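Local atomic coordinates of acinetobacter secreted protease CpaA (Acinetobacter nosocomialis M2, PDB entry 6O38), a protein that probably cleaves proteins as a zinc metalloprotease and is exported by the type II secretion system with the help of the chaperone CpaB. Residues P429-T432 with L433-I437; V458-Q461 with G462-G466. All coordinates share one frame; numbering follows the deposited sequence.

Contact 1 (P429-T432 with L433-I437); sequences PAAT and LKEAI
Thr432 O accepts from Ala436 N at 3.0 Å, the first i-to-i+4 bond of helix 433-439. The loop 429-432 runs into this helix without a break and folds back over its first turn, so that the CA atoms of Ala430 and Ala436 lie 5.2 Å apart. The arrangement is a helix N-cap, with Thr432 at the capping position. Its OG1 accepts from Glu435 N at 3.0 Å, with an N-H...O angle of 154°. OG1 sits between the backbone N and the carbonyl carbon of its own residue (chi1 64°), and this turns it to face the first turn. Asp467 adds a weak hydrogen bond to the same hydroxyl.

Glu435 reaches back along the loop. Its chain is extended, and CB passes OG1 of Thr432 at 3.3 Å, the two side chains crossing at about a right angle. OE1 then accepts from Ala431 N at 3.1 Å, with the nitrogen above the carboxylate plane and 38° out of it. This bond falls one residue before the N-cap, so it does not complete a classical capping box, although Glu435 still ties the loop to the first turn. A negative group here probably also suits the helix dipole.

Leu433 turns off the other way, onto Ala485 of strand 483-487 and Trp472 of strand 471-473. Ala430 sets its methyl group against the helix: its CB lies 3.5 Å from Ala436 N and 3.9 Å from Ala436 CB.

Contact 2 (V458-Q461 with G462-G466); sequences VYYQ and GNEPG
Tyr460 and Glu464 meet through the phenol OH and the carboxylate, where strand 457-462 gives way to the loop that carries Glu464. Their side chains cross at about a right angle, but the ring and the carboxylate are only 26° from coplanar. The phenol OH donates to Glu464 OE2 at 2.8 Å. The bond reaches OE2 on its syn side, 21° out of the carboxylate plane, and OE2 in turn lies in the plane of the ring, at its edge. The other oxygen, OE1, is also beside that edge, 3.5 Å from Tyr460 CE2. Glu464 gets there by a bend in its chain (chi2 79°), which brings the carboxylate back toward the strand.

Gly462 passes over one face of the Tyr460 ring. Its N stands 3.9 Å above the ring plane, offset toward the rim, and its CA is 3.7 Å from CE2. Having no side chain, it leaves room for ring and carboxylate to lie close together.

Lys427 forms a salt bridge to OE2, so this buried oxygen has two partners. The positive charge probably helps keep Glu464 ionised.

Strand 457-462 runs parallel to strands 367-381 and 483-487, and Tyr460 bonds through its backbone to Gly484 and Asn486 of the latter. Gln461 turns to helices 383-389 and 391-411, touching Val385 and Met398.

Contacts 1 and 2 lie side by side in the metallopeptidase part of the chain, with their centres about 8 Å apart. Leu433 N probably bonds to Pro465 O at 3.2 Å, so the loop of contact 2 meets the start of the helix in contact 1. Ala430 O and Glu464 CG pack at 3.7 Å. Lys427, the salt-bridge partner of Glu464, also hydrogen-bonds Ala430 O and so spans both contacts. The zinc, held by His498, His502 and His508, is about 11 Å from the side chain of Leu433. Contact 1 is therefore near the metal site without touching it. Ile437 of contact 1 also packs on Leu173 of the chaperone CpaB chain.

Contact 1 (P429-T432 with L433-I437)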
loop_
_atom_site.group_PDB
_atom_site.type_symbol
_atom_site.label_atom_id
_atom_site.label_comp_id
_atom_site.label_asym_id
_atom_site.label_seq_id
_atom_site.Cartn_x
_atom_site.Cartn_y
_atom_site.Cartn_z
ATOM N N PRO A 429 34.770 -11.953 -6.455
ATOM C CA PRO A 429 35.664 -11.545 -7.549
ATOM C C PRO A 429 34.958 -11.557 -8.894
ATOM O O PRO A 429 34.714 -12.622 -9.469
ATOM C CB PRO A 429 36.789 -12.586 -7.496
ATOM C CG PRO A 429 36.683 -13.219 -6.140
ATOM C CD PRO A 429 35.231 -13.179 -5.787
ATOM N N ALA A 430 34.642 -10.370 -9.406
ATOM C CA ALA A 430 33.905 -10.219 -10.653
ATOM C C ALA A 430 33.927 -8.755 -11.059
ATOM O O ALA A 430 33.775 -7.872 -10.212
ATOM C CB ALA A 430 32.458 -10.705 -10.515
ATOM N N ALA A 431 34.111 -8.507 -12.356
ATOM C CA ALA A 431 34.054 -7.146 -12.870
ATOM C C ALA A 431 32.629 -6.624 -12.996
ATOM O O ALA A 431 32.430 -5.405 -13.013
ATOM C CB ALA A 431 34.752 -7.067 -14.229
ATOM N N THR A 432 31.639 -7.513 -13.087
ATOM C CA THR A 432 30.245 -7.128 -13.263
ATOM C C THR A 432 29.358 -7.917 -12.310
ATOM O O THR A 432 29.744 -8.966 -11.785
ATOM C CB THR A 432 29.762 -7.362 -14.705
ATOM O OG1 THR A 432 29.802 -8.766 -15.002
ATOM C CG2 THR A 432 30.634 -6.610 -15.701
ATOM N N LEU A 433 28.149 -7.392 -12.093
ATOM C CA LEU A 433 27.175 -8.091 -11.260
ATOM C C LEU A 433 26.720 -9.377 -11.940
ATOM O O LEU A 433 26.458 -10.386 -11.274
ATOM C CB LEU A 433 25.989 -7.178 -10.965
ATOM C CG LEU A 433 25.129 -7.548 -9.752
ATOM C CD1 LEU A 433 25.967 -7.575 -8.468
ATOM C CD2 LEU A 433 23.951 -6.594 -9.602
ATOM N N LYS A 434 26.632 -9.351 -13.276
ATOM C CA LYS A 434 26.298 -10.542 -14.051
ATOM C C LYS A 434 27.326 -11.638 -13.834
ATOM O O LYS A 434 26.981 -12.818 -13.720
ATOM C CB LYS A 434 26.277 -10.172 -15.531
ATOM C CG LYS A 434 25.956 -11.296 -16.496
ATOM C CD LYS A 434 26.035 -10.781 -17.928
ATOM C CE LYS A 434 25.751 -11.862 -18.944
ATOM N NZ LYS A 434 25.807 -11.311 -20.329
ATOM N N GLU A 435 28.605 -11.262 -13.789
ATOM C CA GLU A 435 29.660 -12.221 -13.490
ATOM C C GLU A 435 29.607 -12.688 -12.040
ATOM O O GLU A 435 29.920 -13.848 -11.755
ATOM C CB GLU A 435 31.017 -11.601 -13.819
ATOM C CG GLU A 435 32.133 -12.603 -14.038
ATOM C CD GLU A 435 33.398 -11.942 -14.569
ATOM O OE1 GLU A 435 33.506 -10.702 -14.462
ATOM O OE2 GLU A 435 34.279 -12.656 -15.093
ATOM N N ALA A 436 29.213 -11.806 -11.115
ATOM C CA ALA A 436 29.217 -12.163 -9.699
ATOM C C ALA A 436 28.196 -13.249 -9.384
ATOM O O ALA A 436 28.436 -14.103 -8.522
ATOM C CB ALA A 436 28.965 -10.923 -8.842
ATOM N N ILE A 437 27.045 -13.227 -10.060
ATOM C CA ILE A 437 26.017 -14.225 -9.786
ATOM C C ILE A 437 26.482 -15.612 -10.213
ATOM O O ILE A 437 26.011 -16.624 -9.680
ATOM C CB ILE A 437 24.692 -13.828 -10.467
ATOM C CG1 ILE A 437 23.502 -14.402 -9.696
ATOM C CG2 ILE A 437 24.663 -14.277 -11.920
ATOM C CD1 ILE A 437 23.347 -13.812 -8.317
#

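Contact 2 (V458-Q461 with G462-G466)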
loop_
_atom_site.group_PDB
_atom_site.type_symbol
_atom_site.label_atom_id
_atom_site.label_comp_id
_atom_site.label_asym_id
_atom_site.label_seq_id
_atom_site.Cartn_x
_atom_site.Cartn_y
_atom_site.Cartn_z
ATOM N N VAL A 458 21.651 -17.651 -0.778
ATOM C CA VAL A 458 22.607 -16.567 -0.598
ATOM C C VAL A 458 22.148 -15.379 -1.433
ATOM O O VAL A 458 21.642 -15.550 -2.547
ATOM C CB VAL A 458 24.041 -17.006 -0.979
ATOM C CG1 VAL A 458 24.041 -17.740 -2.308
ATOM C CG2 VAL A 458 24.991 -15.814 -1.019
ATOM N N TYR A 459 22.312 -14.176 -0.888
ATOM C CA TYR A 459 21.985 -12.947 -1.593
ATOM C C TYR A 459 23.132 -11.960 -1.433
ATOM O O TYR A 459 23.700 -11.825 -0.345
ATOM C CB TYR A 459 20.680 -12.335 -1.074
ATOM C CG TYR A 459 20.069 -11.330 -2.019
ATOM C CD1 TYR A 459 20.421 -9.990 -1.959
ATOM C CD2 TYR A 459 19.147 -11.723 -2.980
ATOM C CE1 TYR A 459 19.870 -9.070 -2.822
ATOM C CE2 TYR A 459 18.589 -10.808 -3.850
ATOM C CZ TYR A 459 18.953 -9.482 -3.767
ATOM O OH TYR A 459 18.400 -8.565 -4.631
ATOM N N TYR A 460 23.467 -11.272 -2.522
ATOM C CA TYR A 460 24.663 -10.446 -2.601
ATOM C C TYR A 460 24.287 -9.006 -2.916
ATOM O O TYR A 460 23.502 -8.750 -3.835
ATOM C CB TYR A 460 25.626 -10.987 -3.661
ATOM C CG TYR A 460 26.868 -10.150 -3.860
ATOM C CD1 TYR A 460 27.828 -10.048 -2.863
ATOM C CD2 TYR A 460 27.086 -9.468 -5.051
ATOM C CE1 TYR A 460 28.967 -9.287 -3.042
ATOM C CE2 TYR A 460 28.221 -8.705 -5.239
ATOM C CZ TYR A 460 29.158 -8.618 -4.232
ATOM O OH TYR A 460 30.292 -7.859 -4.418
ATOM N N GLN A 461 24.845 -8.072 -2.148
ATOM C CA GLN A 461 24.657 -6.640 -2.358
ATOM C C GLN A 461 26.013 -6.040 -2.708
ATOM O O GLN A 461 26.889 -5.931 -1.844
ATOM C CB GLN A 461 24.060 -5.982 -1.114
ATOM C CG GLN A 461 24.042 -4.463 -1.146
ATOM C CD GLN A 461 23.312 -3.870 0.045
ATOM O OE1 GLN A 461 22.115 -3.594 -0.021
ATOM N NE2 GLN A 461 24.032 -3.677 1.145
ATOM N N GLY A 462 26.186 -5.652 -3.973
ATOM C CA GLY A 462 27.470 -5.198 -4.470
ATOM C C GLY A 462 27.373 -3.833 -5.131
ATOM O O GLY A 462 26.298 -3.235 -5.218
ATOM N N ASN A 463 28.531 -3.355 -5.585
ATOM C CA ASN A 463 28.638 -2.069 -6.265
ATOM C C ASN A 463 29.190 -2.209 -7.680
ATOM O O ASN A 463 29.491 -1.197 -8.323
ATOM C CB ASN A 463 29.508 -1.109 -5.444
ATOM C CG ASN A 463 29.350 0.339 -5.873
ATOM O OD1 ASN A 463 28.246 0.794 -6.169
ATOM N ND2 ASN A 463 30.460 1.069 -5.912
ATOM N N GLU A 464 29.333 -3.434 -8.176
ATOM C CA GLU A 464 29.805 -3.642 -9.534
ATOM C C GLU A 464 28.731 -3.223 -10.538
ATOM O O GLU A 464 27.534 -3.320 -10.256
ATOM C CB GLU A 464 30.180 -5.106 -9.756
ATOM C CG GLU A 464 31.203 -5.663 -8.767
ATOM C CD GLU A 464 30.589 -6.041 -7.427
ATOM O OE1 GLU A 464 29.348 -6.157 -7.354
ATOM O OE2 GLU A 464 31.344 -6.224 -6.449
ATOM N N PRO A 465 29.131 -2.746 -11.716
ATOM C CA PRO A 465 28.133 -2.405 -12.739
ATOM C C PRO A 465 27.524 -3.656 -13.358
ATOM O O PRO A 465 28.234 -4.602 -13.706
ATOM C CB PRO A 465 28.937 -1.599 -13.764
ATOM C CG PRO A 465 30.341 -2.094 -13.604
ATOM C CD PRO A 465 30.499 -2.400 -12.138
ATOM N N GLY A 466 26.197 -3.647 -13.500
ATOM C CA GLY A 466 25.514 -4.728 -14.187
ATOM C C GLY A 466 25.598 -4.616 -15.700
ATOM O O GLY A 466 25.801 -3.540 -16.269
#